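Local coordinates for protein acetone carboxylase alpha subunit (Xanthobacter autotrophicus Py2, PDB 5M45) that serves as the alpha subunit of a multi-chain carboxylase and carries a hydantoinase B/oxoprolinase family region together with bound manganese and magnesium ions, at residues E73-I78 / E234-A239; M187-V192 / Q604-E609; R331-G336 / E379-K384; N566-I571 / S613-Y618. One frame throughout, in Å; residues are numbered along the deposited sequence.

Interaction 1: residues E73-I78 / E234-A239; sequences ETAKKI and ERTRIA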
# COMPACT_ATOMS: atom_id res chain seq x y z
N GLU A 73 -27.86 -12.96 -6.09
CA GLU A 73 -29.08 -12.60 -5.35
C GLU A 73 -28.99 -12.99 -3.87
O GLU A 73 -29.45 -12.24 -2.99
CB GLU A 73 -30.31 -13.25 -6.05
CG GLU A 73 -31.66 -13.15 -5.32
CD GLU A 73 -32.25 -11.75 -5.28
OE1 GLU A 73 -31.81 -10.88 -6.06
OE2 GLU A 73 -33.24 -11.56 -4.49
N THR A 74 -28.40 -14.15 -3.58
CA THR A 74 -28.29 -14.68 -2.21
C THR A 74 -27.11 -14.11 -1.43
O THR A 74 -27.27 -13.64 -0.29
CB THR A 74 -28.18 -16.23 -2.28
OG1 THR A 74 -29.37 -16.72 -2.89
CG2 THR A 74 -28.04 -16.89 -0.91
N ALA A 75 -25.90 -14.16 -2.01
CA ALA A 75 -24.71 -13.75 -1.28
C ALA A 75 -24.70 -12.27 -0.89
O ALA A 75 -24.11 -11.92 0.11
CB ALA A 75 -23.45 -14.08 -2.05
N LYS A 76 -25.38 -11.40 -1.65
CA LYS A 76 -25.37 -9.97 -1.33
C LYS A 76 -26.00 -9.66 0.05
O LYS A 76 -25.72 -8.59 0.62
CB LYS A 76 -26.01 -9.13 -2.43
CG LYS A 76 -27.54 -9.23 -2.54
CD LYS A 76 -27.98 -8.47 -3.80
CE LYS A 76 -29.44 -8.67 -4.07
NZ LYS A 76 -30.20 -7.76 -3.17
N LYS A 77 -26.82 -10.58 0.57
CA LYS A 77 -27.42 -10.42 1.88
C LYS A 77 -26.46 -10.54 3.05
O LYS A 77 -26.85 -10.24 4.20
CB LYS A 77 -28.60 -11.38 2.05
CG LYS A 77 -29.74 -11.12 1.03
CD LYS A 77 -30.91 -12.09 1.32
CE LYS A 77 -30.50 -13.48 0.81
NZ LYS A 77 -31.57 -14.46 1.12
N ILE A 78 -25.20 -10.92 2.79
CA ILE A 78 -24.14 -10.96 3.76
C ILE A 78 -23.58 -9.57 4.11
O ILE A 78 -23.13 -9.34 5.24
CB ILE A 78 -23.00 -11.91 3.29
CG1 ILE A 78 -23.53 -13.36 3.24
CG2 ILE A 78 -21.76 -11.82 4.19
CD1 ILE A 78 -22.71 -14.31 2.41
N GLU A 234 -15.80 -9.31 1.73
CA GLU A 234 -14.99 -10.48 1.48
C GLU A 234 -15.77 -11.80 1.69
O GLU A 234 -15.69 -12.72 0.87
CB GLU A 234 -13.68 -10.45 2.29
CG GLU A 234 -12.84 -11.73 2.21
CD GLU A 234 -11.44 -11.54 2.80
OE1 GLU A 234 -11.34 -11.15 3.99
OE2 GLU A 234 -10.46 -11.79 2.06
N ARG A 235 -16.52 -11.89 2.79
CA ARG A 235 -17.35 -13.08 3.05
C ARG A 235 -18.43 -13.25 1.96
O ARG A 235 -18.71 -14.38 1.56
CB ARG A 235 -17.96 -13.06 4.46
CG ARG A 235 -16.91 -13.01 5.58
CD ARG A 235 -16.01 -14.27 5.60
NE ARG A 235 -15.00 -14.20 6.61
CZ ARG A 235 -14.15 -15.20 6.91
NH1 ARG A 235 -13.24 -15.05 7.86
NH2 ARG A 235 -14.18 -16.37 6.29
N THR A 236 -18.99 -12.12 1.47
CA THR A 236 -19.90 -12.11 0.32
C THR A 236 -19.30 -12.77 -0.93
O THR A 236 -19.95 -13.61 -1.57
CB THR A 236 -20.31 -10.63 -0.05
OG1 THR A 236 -21.05 -10.07 1.07
CG2 THR A 236 -21.16 -10.58 -1.28
N ARG A 237 -18.06 -12.41 -1.27
CA ARG A 237 -17.41 -12.97 -2.46
C ARG A 237 -17.13 -14.49 -2.30
O ARG A 237 -17.38 -15.28 -3.22
CB ARG A 237 -16.10 -12.25 -2.79
CG ARG A 237 -16.23 -10.78 -3.18
CD ARG A 237 -14.91 -10.14 -3.62
NE ARG A 237 -13.84 -10.24 -2.62
CZ ARG A 237 -13.61 -9.35 -1.65
NH1 ARG A 237 -14.34 -8.26 -1.50
NH2 ARG A 237 -12.60 -9.56 -0.81
N ILE A 238 -16.60 -14.88 -1.13
CA ILE A 238 -16.28 -16.30 -0.90
C ILE A 238 -17.56 -17.17 -0.93
O ILE A 238 -17.53 -18.29 -1.46
CB ILE A 238 -15.52 -16.53 0.44
CG1 ILE A 238 -14.22 -15.82 0.39
CG2 ILE A 238 -15.20 -18.00 0.58
CD1 ILE A 238 -13.52 -15.71 1.74
N ALA A 239 -18.66 -16.67 -0.35
CA ALA A 239 -19.94 -17.39 -0.36
C ALA A 239 -20.39 -17.72 -1.77
O ALA A 239 -20.68 -18.87 -2.09
CB ALA A 239 -21.04 -16.59 0.35

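Interaction 2: residues M187-V192 / Q604-E609; sequences MATGQV and QAITTE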
# COMPACT_ATOMS: atom_id res chain seq x y z
N MET A 187 -13.63 6.75 -5.41
CA MET A 187 -13.25 7.46 -6.65
C MET A 187 -12.32 8.64 -6.31
O MET A 187 -12.58 9.80 -6.62
CB MET A 187 -14.51 7.98 -7.35
CG MET A 187 -15.66 7.00 -7.49
SD MET A 187 -15.23 5.36 -8.14
CE MET A 187 -16.87 4.69 -8.26
N ALA A 188 -11.24 8.30 -5.60
CA ALA A 188 -10.51 9.25 -4.79
C ALA A 188 -9.59 10.18 -5.60
O ALA A 188 -9.10 9.80 -6.68
CB ALA A 188 -9.68 8.48 -3.78
N THR A 189 -9.41 11.38 -5.06
CA THR A 189 -8.47 12.37 -5.53
C THR A 189 -7.46 12.64 -4.39
O THR A 189 -7.74 12.32 -3.23
CB THR A 189 -9.14 13.71 -5.84
OG1 THR A 189 -9.80 14.20 -4.66
CG2 THR A 189 -10.17 13.55 -6.95
N GLY A 190 -6.33 13.24 -4.76
CA GLY A 190 -5.26 13.57 -3.81
C GLY A 190 -3.94 13.02 -4.24
O GLY A 190 -2.98 13.77 -4.41
N GLN A 191 -3.88 11.70 -4.41
CA GLN A 191 -2.72 11.04 -5.04
C GLN A 191 -2.70 11.36 -6.56
O GLN A 191 -3.75 11.63 -7.15
CB GLN A 191 -2.76 9.51 -4.82
CG GLN A 191 -3.86 8.76 -5.57
CD GLN A 191 -5.22 8.68 -4.88
OE1 GLN A 191 -5.54 9.43 -3.95
NE2 GLN A 191 -6.04 7.78 -5.37
N VAL A 192 -1.50 11.30 -7.16
CA VAL A 192 -1.29 11.45 -8.60
C VAL A 192 -0.57 10.31 -9.32
O VAL A 192 -0.32 10.40 -10.53
CB VAL A 192 -0.61 12.79 -8.96
CG1 VAL A 192 -1.48 13.93 -8.51
CG2 VAL A 192 0.80 12.90 -8.34
N GLN A 604 -16.03 24.23 -10.41
CA GLN A 604 -14.96 23.33 -10.01
C GLN A 604 -15.53 21.99 -9.49
O GLN A 604 -15.74 21.80 -8.29
CB GLN A 604 -14.05 24.04 -8.98
CG GLN A 604 -12.74 23.33 -8.69
CD GLN A 604 -11.89 23.13 -9.92
OE1 GLN A 604 -11.89 23.95 -10.81
NE2 GLN A 604 -11.15 22.03 -9.96
N ALA A 605 -15.80 21.09 -10.42
CA ALA A 605 -16.49 19.83 -10.11
C ALA A 605 -15.57 18.71 -9.62
O ALA A 605 -16.04 17.61 -9.34
CB ALA A 605 -17.30 19.38 -11.33
N ILE A 606 -14.28 18.99 -9.56
CA ILE A 606 -13.24 18.12 -8.97
C ILE A 606 -12.49 18.89 -7.89
O ILE A 606 -11.98 19.99 -8.13
CB ILE A 606 -12.16 17.69 -9.99
CG1 ILE A 606 -12.78 16.95 -11.13
CG2 ILE A 606 -11.11 16.80 -9.28
CD1 ILE A 606 -11.79 16.59 -12.24
N THR A 607 -12.44 18.30 -6.69
CA THR A 607 -11.69 18.86 -5.58
C THR A 607 -10.99 17.74 -4.78
O THR A 607 -11.30 16.57 -4.94
CB THR A 607 -12.57 19.67 -4.60
OG1 THR A 607 -13.53 18.82 -3.98
CG2 THR A 607 -13.29 20.84 -5.28
N THR A 608 -10.03 18.14 -3.94
CA THR A 608 -9.48 17.27 -2.91
C THR A 608 -10.14 17.60 -1.58
O THR A 608 -10.81 18.65 -1.45
CB THR A 608 -7.94 17.42 -2.77
OG1 THR A 608 -7.57 18.79 -2.53
CG2 THR A 608 -7.27 16.93 -4.06
N GLU A 609 -9.94 16.75 -0.59
CA GLU A 609 -10.65 16.83 0.69
C GLU A 609 -10.53 18.21 1.38
O GLU A 609 -9.46 18.84 1.39
CB GLU A 609 -10.31 15.65 1.62
CG GLU A 609 -8.97 15.66 2.34
CD GLU A 609 -8.72 14.37 3.19
OE1 GLU A 609 -7.60 13.82 3.11
OE2 GLU A 609 -9.61 13.92 3.95
O HOH W 1 -8.68 14.21 -1.33

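Interaction 3: residues R331-G336 / E379-K384; sequences RLDFEG and EFRLPK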
# COMPACT_ATOMS: atom_id res chain seq x y z
N ARG A 331 -14.51 -3.51 -36.15
CA ARG A 331 -13.22 -3.03 -35.71
C ARG A 331 -13.36 -1.63 -35.13
O ARG A 331 -14.05 -0.77 -35.71
CB ARG A 331 -12.23 -3.06 -36.89
CG ARG A 331 -10.83 -2.58 -36.58
CD ARG A 331 -9.99 -2.61 -37.88
NE ARG A 331 -8.60 -2.19 -37.66
CZ ARG A 331 -7.65 -2.95 -37.13
NH1 ARG A 331 -7.88 -4.22 -36.80
NH2 ARG A 331 -6.44 -2.43 -36.94
N LEU A 332 -12.69 -1.40 -34.00
CA LEU A 332 -12.67 -0.09 -33.34
C LEU A 332 -11.23 0.36 -33.13
O LEU A 332 -10.48 -0.31 -32.42
CB LEU A 332 -13.42 -0.14 -32.03
CG LEU A 332 -14.90 -0.50 -32.26
CD1 LEU A 332 -15.15 -1.95 -31.93
CD2 LEU A 332 -15.83 0.37 -31.43
N ASP A 333 -10.86 1.50 -33.74
CA ASP A 333 -9.48 2.00 -33.77
C ASP A 333 -9.46 3.38 -33.11
O ASP A 333 -10.18 4.29 -33.57
CB ASP A 333 -9.02 2.05 -35.24
CG ASP A 333 -7.54 2.46 -35.40
OD1 ASP A 333 -6.90 2.99 -34.48
OD2 ASP A 333 -6.98 2.23 -36.51
N PHE A 334 -8.66 3.53 -32.06
CA PHE A 334 -8.57 4.76 -31.25
C PHE A 334 -7.30 5.61 -31.50
O PHE A 334 -6.92 6.43 -30.66
CB PHE A 334 -8.78 4.41 -29.77
CG PHE A 334 -10.18 3.87 -29.49
CD1 PHE A 334 -10.48 2.52 -29.69
CD2 PHE A 334 -11.21 4.73 -29.13
CE1 PHE A 334 -11.78 2.04 -29.49
CE2 PHE A 334 -12.50 4.26 -28.95
CZ PHE A 334 -12.79 2.91 -29.12
N GLU A 335 -6.67 5.45 -32.68
CA GLU A 335 -5.64 6.34 -33.17
C GLU A 335 -6.02 7.79 -32.98
O GLU A 335 -7.11 8.20 -33.39
CB GLU A 335 -5.41 6.11 -34.68
CG GLU A 335 -4.43 7.07 -35.42
CD GLU A 335 -2.97 6.61 -35.31
OE1 GLU A 335 -2.02 7.29 -35.78
OE2 GLU A 335 -2.75 5.54 -34.74
N GLY A 336 -5.13 8.57 -32.37
CA GLY A 336 -5.38 9.96 -32.09
C GLY A 336 -5.70 10.32 -30.65
O GLY A 336 -5.78 11.49 -30.31
N GLU A 379 -12.52 -6.61 -33.21
CA GLU A 379 -11.10 -6.21 -33.29
C GLU A 379 -10.91 -4.83 -32.63
O GLU A 379 -11.73 -3.93 -32.87
CB GLU A 379 -10.63 -6.14 -34.74
CG GLU A 379 -10.59 -7.47 -35.49
CD GLU A 379 -10.40 -7.27 -36.99
OE1 GLU A 379 -10.84 -8.19 -37.71
OE2 GLU A 379 -9.95 -6.19 -37.47
N PHE A 380 -9.87 -4.68 -31.79
CA PHE A 380 -9.58 -3.41 -31.13
C PHE A 380 -8.16 -2.96 -31.42
O PHE A 380 -7.24 -3.77 -31.39
CB PHE A 380 -9.75 -3.49 -29.60
CG PHE A 380 -11.10 -3.98 -29.11
CD1 PHE A 380 -12.16 -3.09 -28.88
CD2 PHE A 380 -11.29 -5.33 -28.76
CE1 PHE A 380 -13.38 -3.53 -28.36
CE2 PHE A 380 -12.50 -5.77 -28.23
CZ PHE A 380 -13.54 -4.86 -28.05
N ARG A 381 -7.99 -1.67 -31.71
CA ARG A 381 -6.66 -1.06 -31.84
C ARG A 381 -6.52 0.16 -30.90
O ARG A 381 -7.20 1.18 -31.10
CB ARG A 381 -6.32 -0.69 -33.30
CG ARG A 381 -4.99 0.04 -33.44
CD ARG A 381 -4.39 0.04 -34.86
NE ARG A 381 -3.07 0.71 -34.89
CZ ARG A 381 -2.85 2.04 -34.90
NH1 ARG A 381 -3.85 2.91 -34.92
NH2 ARG A 381 -1.60 2.50 -34.92
N LEU A 382 -5.65 0.02 -29.89
CA LEU A 382 -5.40 1.03 -28.88
C LEU A 382 -3.90 1.33 -28.85
O LEU A 382 -3.12 0.55 -28.29
CB LEU A 382 -5.82 0.55 -27.47
CG LEU A 382 -7.16 -0.16 -27.19
CD1 LEU A 382 -7.44 -0.29 -25.69
CD2 LEU A 382 -8.28 0.52 -27.87
N PRO A 383 -3.49 2.45 -29.46
CA PRO A 383 -2.05 2.68 -29.54
C PRO A 383 -1.37 2.75 -28.17
O PRO A 383 -1.93 3.32 -27.25
CB PRO A 383 -1.95 4.00 -30.31
CG PRO A 383 -3.15 3.99 -31.17
CD PRO A 383 -4.23 3.42 -30.27
N LYS A 384 -0.20 2.12 -28.05
CA LYS A 384 0.54 2.05 -26.77
C LYS A 384 0.99 3.43 -26.33
O LYS A 384 1.58 4.18 -27.09
CB LYS A 384 1.77 1.10 -26.93
CG LYS A 384 2.51 0.69 -25.65
CD LYS A 384 1.62 -0.02 -24.64
CE LYS A 384 2.43 -0.57 -23.45
NZ LYS A 384 1.55 -1.17 -22.41

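Interaction 4: residues N566-I571 / S613-Y618; sequences NLKELI and SDYDLY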
# COMPACT_ATOMS: atom_id res chain seq x y z
N ASN A 566 -24.59 28.76 10.17
CA ASN A 566 -25.44 29.20 11.29
C ASN A 566 -26.81 28.47 11.31
O ASN A 566 -27.77 28.95 11.92
CB ASN A 566 -25.62 30.72 11.26
CG ASN A 566 -26.08 31.30 12.61
OD1 ASN A 566 -25.68 30.84 13.68
ND2 ASN A 566 -26.95 32.31 12.55
N LEU A 567 -26.90 27.29 10.69
CA LEU A 567 -28.20 26.60 10.59
C LEU A 567 -28.76 26.15 11.94
O LEU A 567 -29.96 26.07 12.07
CB LEU A 567 -28.17 25.43 9.58
CG LEU A 567 -28.45 25.87 8.13
CD1 LEU A 567 -28.02 24.76 7.15
CD2 LEU A 567 -29.93 26.24 7.94
N LYS A 568 -27.92 25.84 12.93
CA LYS A 568 -28.45 25.47 14.25
C LYS A 568 -29.42 26.57 14.79
O LYS A 568 -30.52 26.28 15.21
CB LYS A 568 -27.34 25.20 15.25
CG LYS A 568 -27.87 24.68 16.57
CD LYS A 568 -26.77 24.34 17.56
CE LYS A 568 -27.43 24.13 18.90
NZ LYS A 568 -26.92 22.92 19.59
N GLU A 569 -28.96 27.82 14.73
CA GLU A 569 -29.75 28.97 15.19
C GLU A 569 -30.92 29.28 14.24
O GLU A 569 -32.02 29.62 14.72
CB GLU A 569 -28.85 30.19 15.36
CG GLU A 569 -29.44 31.39 16.07
CD GLU A 569 -30.22 30.96 17.35
OE1 GLU A 569 -31.50 31.11 17.35
OE2 GLU A 569 -29.57 30.43 18.32
N LEU A 570 -30.72 29.15 12.93
CA LEU A 570 -31.79 29.37 11.96
C LEU A 570 -32.93 28.35 12.12
O LEU A 570 -34.11 28.71 12.07
CB LEU A 570 -31.27 29.40 10.52
CG LEU A 570 -30.28 30.53 10.17
CD1 LEU A 570 -29.60 30.24 8.85
CD2 LEU A 570 -30.94 31.89 10.11
N ILE A 571 -32.58 27.08 12.35
CA ILE A 571 -33.56 26.04 12.62
C ILE A 571 -34.35 26.38 13.91
O ILE A 571 -35.59 26.39 13.90
CB ILE A 571 -32.89 24.65 12.72
CG1 ILE A 571 -32.43 24.18 11.32
CG2 ILE A 571 -33.81 23.63 13.34
CD1 ILE A 571 -31.33 23.14 11.37
N SER A 613 -17.99 20.65 8.93
CA SER A 613 -18.54 20.43 10.28
C SER A 613 -20.05 20.25 10.24
O SER A 613 -20.70 20.64 9.28
CB SER A 613 -18.31 21.64 11.17
OG SER A 613 -16.96 22.02 11.14
N ASP A 614 -20.59 19.75 11.36
CA ASP A 614 -22.04 19.64 11.52
C ASP A 614 -22.72 20.97 11.18
O ASP A 614 -22.22 22.06 11.54
CB ASP A 614 -22.44 19.19 12.93
CG ASP A 614 -22.36 17.68 13.15
OD1 ASP A 614 -21.73 16.94 12.33
OD2 ASP A 614 -22.92 17.21 14.21
N TYR A 615 -23.84 20.85 10.45
CA TYR A 615 -24.69 21.94 9.92
C TYR A 615 -24.19 22.58 8.59
O TYR A 615 -24.89 23.41 8.03
CB TYR A 615 -25.03 23.01 10.99
CG TYR A 615 -25.81 22.47 12.18
CD1 TYR A 615 -27.18 22.37 12.13
CD2 TYR A 615 -25.17 22.15 13.38
CE1 TYR A 615 -27.92 21.95 13.22
CE2 TYR A 615 -25.88 21.72 14.50
CZ TYR A 615 -27.27 21.61 14.41
OH TYR A 615 -28.03 21.18 15.47
N ASP A 616 -23.04 22.16 8.09
CA ASP A 616 -22.58 22.52 6.73
C ASP A 616 -23.40 21.76 5.66
O ASP A 616 -24.01 20.70 5.95
CB ASP A 616 -21.08 22.24 6.54
CG ASP A 616 -20.16 23.19 7.32
OD1 ASP A 616 -20.62 24.16 7.98
OD2 ASP A 616 -18.91 22.97 7.26
N LEU A 617 -23.42 22.32 4.43
CA LEU A 617 -24.22 21.78 3.33
C LEU A 617 -23.37 21.34 2.15
O LEU A 617 -22.35 21.94 1.87
CB LEU A 617 -25.21 22.83 2.83
CG LEU A 617 -26.30 23.32 3.79
CD1 LEU A 617 -27.12 24.41 3.13
CD2 LEU A 617 -27.19 22.19 4.28
N TYR A 618 -23.83 20.29 1.47
CA TYR A 618 -23.18 19.72 0.27
C TYR A 618 -24.30 19.32 -0.71
O TYR A 618 -25.23 18.59 -0.32
CB TYR A 618 -22.35 18.48 0.69
CG TYR A 618 -21.54 17.74 -0.38
CD1 TYR A 618 -22.16 17.01 -1.41
CD2 TYR A 618 -20.13 17.70 -0.32
CE1 TYR A 618 -21.42 16.31 -2.36
CE2 TYR A 618 -19.39 17.01 -1.27
CZ TYR A 618 -20.04 16.31 -2.29
OH TYR A 618 -19.31 15.59 -3.24

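Interaction 1: residues E73-I78 / E234-A239
Ile78 runs from the 3-10 turn 76-78 across to helix 227-255, and its CB, CG2 and CD1 all meet atoms of that helix. CB sits 3.5 Å from Thr236 OG1, and CG2 lies almost as close to the same hydroxyl while also reaching Arg235 CB at 4.0 Å. CG1 branches the other way, anti to the carbonyl carbon (chi1 -66°), and the tip, CD1, ends 3.5 Å from Ala239 CB, tighter than a usual methyl contact. The side chains of Ile78 and Thr236 pass each other pointing in opposite senses. The hydroxyl that meets Ile78 is already committed within its own helix, bonded to Leu232 O, so it faces the isoleucine as part of an essentially apolar seam. One turn back, Ala75 CB packs 3.6 Å from Thr236 O and 4.2 Å from Ala239 CB, while Ala75 O lies 3.5 Å from Thr236 CG2. Arg235 bends away at chi2; its NH2 bonds to the backbone of another protein's chain, and NH1 forms a salt bridge with an acidic side chain there. This is close helix-helix packing through small residues: two alanines and a threonine stand where the backbones come closest, Ala75 CA and Thr236 CA 5.3 Å apart.

Interaction 2: residues M187-V192 / Q604-E609
Thr189 sets its CB toward residues 604-609, and its two branches take different jobs. OG1 occupies the crowded position between the backbone N and the carbonyl carbon (chi1 59°) and from there donates a 2.8 Å hydrogen bond to Thr607 O. It comes in at a C=O...donor angle of 131°, tilted 21° from the carbonyl plane. CG2, anti to the carbonyl carbon, turns to Ile606, where the two CG2 methyls meet at 4.1 Å and the side chains cross obliquely. Thr608 also touches the threonine: its CG2 lies 3.8 Å from Thr189 OG1 and 3.9 Å from Gly190 N, while its own hydroxyl turns to Arg304 N. Neither segment is helix or strand. Residues 187-192 belong to the long loop between strands 165-175 and 204-208 of the seven-stranded antiparallel sheet, and residues 604-609 link strand 598-602, at the edge of one antiparallel sheet, to strand 610-612, at the edge of another. The contact therefore joins a connection of the first sheet to the passage between the other two. Gly190 turns the loop at a positive phi. The carbonyl before it is put to use: a water donates to Thr189 O at 2.8 Å and accepts from Glu609 N at 2.9 Å. The CB of Thr607 points away from the loop, and its OG1 bonds to Phe536 N. Beyond the water, Glu609 reaches with OE1 to Ser307 OG of the second subunit, another copy of this protein.

Interaction 3: residues R331-G336 / E379-K384
Glu335 OE2 is gripped by two nitrogens of Arg381, NH1 at 2.9 Å and NH2 at 3.3 Å; OE2 lies in the guanidinium plane, and both nitrogens reach it from the same face of the carboxylate. The setting is a beta-alpha-beta crossover: strand 330-333 and strand 378-381 are parallel neighbours, their segments 331-333 and 379-381 only 7° apart, with helix 349-361 in the connection and packed on Phe380 and Leu382. Three backbone bonds lace the pair, Leu332 N to Glu379 O, Arg381 N to Leu332 O and Phe334 N to Arg381 O. Beside them, Arg381 lies alongside Asp333 with CG anti to the backbone N (chi1 175°), and its NH1 gives a second salt bridge, 3.1 Å to the syn lone pair of Asp333 OD1. That oxygen also accepts from Glu335 N, an Asx turn that holds the glutamate near the arginine; Asp333 OD2 goes on to Arg727. On the same face of the sheet, Arg331 NH1 reaches Glu379 OE2 at 2.9 Å on its anti side, and this oxygen has a further partner in Arg325. Arg331 NH2 pairs with Glu775, whose charge probably eases the nearness of Arg381. The other face is apolar: Leu332 CD1 meets Phe380 CE1 at 4.3 Å, and past the strand ends Leu382 CD2 presses to 3.5 Å from Phe334 CD1.

Interaction 4: residues N566-I571 / S613-Y618
Lys568 sets CB over one face of the Tyr615 ring: it stands 3.8 Å from the ring centroid and 15° off the normal, a CH-pi contact. Its CG continues to 3.7 Å from Tyr615 OH, placed there by a chi1 anti to the backbone N (-174°), and the backbone N of Lys568 lies over the same ring near CD1. At the ring edge, Ile571 CD1 approaches CE1 to 4.1 Å. Nearer the backbone of Tyr615, Leu567 CD1 touches both Tyr615 O, at 3.5 Å, and Leu617 CD2, at 3.9 Å, the two leucines crossing at about a right angle. Tyr615 is presented by a type II beta turn, Ser613 to Asp616, that connects strands 610-612 and 617-621; it takes the third position with a positive phi of 82°, and the first turn of helix 567-573 packs against it. The beta turn is closed by Asp616 N to Ser613 O and also by Ser613 N reaching Asp616 OD2 at 3.0 Å from above the carboxylate plane. His563 ND1 shares that oxygen. Further back, Thr565 OG1 is bonded to both Tyr615 O and Leu567 N, tying the helix start to the turn.

All four contacts are largely buried; interaction 4, farthest from the chain centre, alone includes an exposed touching residue, Lys568. Interactions 1 and 3 sit on opposite sides of that centre, about 37 Å apart between centres, and differ sharply: one is an apolar seam between helices, the other a pair of parallel strands rich in salt bridges. Interaction 2 is a loop contact with one direct hydrogen bond and a bridging water; interaction 4 rests mainly on apolar and CH-pi contacts. These two adjoin in sequence, since 604-609 and 613-618 flank strand 610-612. Interaction 3 is nested within the chain loop that interaction 2 closes. Other chains touch interactions 1, 2 and 4, but not interaction 3.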